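Local coordinates for protein PreproPTTH (Bombyx mori, PDB 5AOQ) that acts as the silkworm brain neurohormone that times metamorphosis, a cystine-knot peptide hormone perceived by the receptor tyrosine kinase Torso, at residues D[23-26]-D[32-35]. The protein carries 1 engineered substitution. Numbering follows the deposited sequence.
Sequences IEDL and PRFI
P32 O meets L26 CD1 at 4.1 Å across the loop end of the two-stranded ribbon formed by strands 20-24 and 35-39. The fully extended R33, with CG anti to the backbone N (chi1 -178°), runs alongside D25 until R33 NE stands 3.8 Å from D25 OD2. This long salt bridge meets the edge of the guanidinium, whose plane lies 80° from that of the carboxylate. F34 CZ lies over one face of the guanidinium, near its rim, while R33 CG covers one face of the F34 ring, so a long, flat cation suits a place between an acid and an aromatic. Cut back to an alanine, this position would probably leave D25 without its cationic mate and strip the CG methylene from the F34 ring. I23 CG2 meets F34 CD1 at the ring edge, at 3.8 Å, while the ring stacks on H202 of the Torso chain, an aromatic suited to a hormone–receptor interface. At I35 the backbones become a hydrogen-bonded antiparallel pair: E24 N to I35 O and I35 N to E24 O are each 2.8 Å. The branched I35 suits this strand position, its CG2 beside E24 and its CD1 3.7 Å from L26 CD1. E24 sends its carboxylate onward to H90 in strand 86-97, while L26 and P32 pack on I63 and I35 on I61 of strand 55-65, seating the ribbon's end on the hormone's long two-stranded sheet.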
loop_
_atom_site.group_PDB
_atom_site.type_symbol
_atom_site.label_atom_id
_atom_site.label_comp_id
_atom_site.label_asym_id
_atom_site.label_seq_id
_atom_site.Cartn_x
_atom_site.Cartn_y
_atom_site.Cartn_z
ATOM N N ILE D 23 11.083 12.536 -8.437
ATOM C CA ILE D 23 10.347 11.918 -7.342
ATOM C C ILE D 23 9.015 12.625 -7.138
ATOM O O ILE D 23 8.941 13.854 -7.164
ATOM C CB ILE D 23 11.149 11.947 -6.026
ATOM C CG1 ILE D 23 12.496 11.242 -6.219
ATOM C CG2 ILE D 23 10.346 11.293 -4.899
ATOM C CD1 ILE D 23 13.408 11.290 -5.010
ATOM N N GLU D 24 7.969 11.831 -6.936
ATOM C CA GLU D 24 6.644 12.352 -6.632
ATOM C C GLU D 24 6.318 12.055 -5.171
ATOM O O GLU D 24 6.308 10.897 -4.750
ATOM C CB GLU D 24 5.601 11.737 -7.564
ATOM C CG GLU D 24 4.253 12.437 -7.544
ATOM C CD GLU D 24 3.264 11.819 -8.513
ATOM O OE1 GLU D 24 3.662 10.912 -9.274
ATOM O OE2 GLU D 24 2.088 12.241 -8.514
ATOM N N ASP D 25 6.062 13.110 -4.405
ATOM C CA ASP D 25 5.868 12.993 -2.964
ATOM C C ASP D 25 4.513 12.401 -2.584
ATOM O O ASP D 25 4.438 11.501 -1.750
ATOM C CB ASP D 25 6.024 14.362 -2.301
ATOM C CG ASP D 25 6.180 14.265 -0.797
ATOM O OD1 ASP D 25 5.150 14.209 -0.094
ATOM O OD2 ASP D 25 7.334 14.241 -0.316
ATOM N N LEU D 26 3.445 12.933 -3.176
ATOM C CA LEU D 26 2.082 12.479 -2.895
ATOM C C LEU D 26 1.720 12.607 -1.416
ATOM O O LEU D 26 0.725 12.039 -0.963
ATOM C CB LEU D 26 1.889 11.024 -3.340
ATOM C CG LEU D 26 1.986 10.731 -4.836
ATOM C CD1 LEU D 26 1.932 9.234 -5.078
ATOM C CD2 LEU D 26 0.869 11.435 -5.591
ATOM N N PRO D 32 2.369 4.290 -0.462
ATOM C CA PRO D 32 3.593 4.508 -1.234
ATOM C C PRO D 32 3.875 6.000 -1.351
ATOM O O PRO D 32 3.375 6.645 -2.273
ATOM C CB PRO D 32 3.265 3.888 -2.591
ATOM C CG PRO D 32 1.800 4.089 -2.730
ATOM C CD PRO D 32 1.230 3.959 -1.338
ATOM N N ARG D 33 4.646 6.548 -0.420
ATOM C CA ARG D 33 4.883 7.984 -0.391
ATOM C C ARG D 33 5.684 8.415 -1.613
ATOM O O ARG D 33 5.141 9.008 -2.543
ATOM C CB ARG D 33 5.617 8.387 0.891
ATOM C CG ARG D 33 5.867 9.881 1.011
ATOM C CD ARG D 33 6.469 10.243 2.356
ATOM N NE ARG D 33 6.720 11.677 2.473
ATOM C CZ ARG D 33 7.128 12.278 3.586
ATOM N NH1 ARG D 33 7.337 11.573 4.691
ATOM N NH2 ARG D 33 7.330 13.588 3.596
ATOM N N PHE D 34 6.972 8.096 -1.616
ATOM C CA PHE D 34 7.848 8.499 -2.705
ATOM C C PHE D 34 7.632 7.632 -3.940
ATOM O O PHE D 34 7.788 6.411 -3.885
ATOM C CB PHE D 34 9.308 8.419 -2.264
ATOM C CG PHE D 34 9.619 9.233 -1.044
ATOM C CD1 PHE D 34 9.882 10.588 -1.150
ATOM C CD2 PHE D 34 9.640 8.646 0.211
ATOM C CE1 PHE D 34 10.170 11.342 -0.031
ATOM C CE2 PHE D 34 9.925 9.396 1.335
ATOM C CZ PHE D 34 10.189 10.745 1.214
ATOM N N ILE D 35 7.269 8.272 -5.049
ATOM C CA ILE D 35 7.058 7.577 -6.316
ATOM C C ILE D 35 8.142 7.952 -7.321
ATOM O O ILE D 35 8.526 9.116 -7.431
ATOM C CB ILE D 35 5.660 7.897 -6.909
ATOM C CG1 ILE D 35 4.627 6.865 -6.457
ATOM C CG2 ILE D 35 5.683 7.923 -8.439
ATOM C CD1 ILE D 35 4.598 6.615 -4.968
#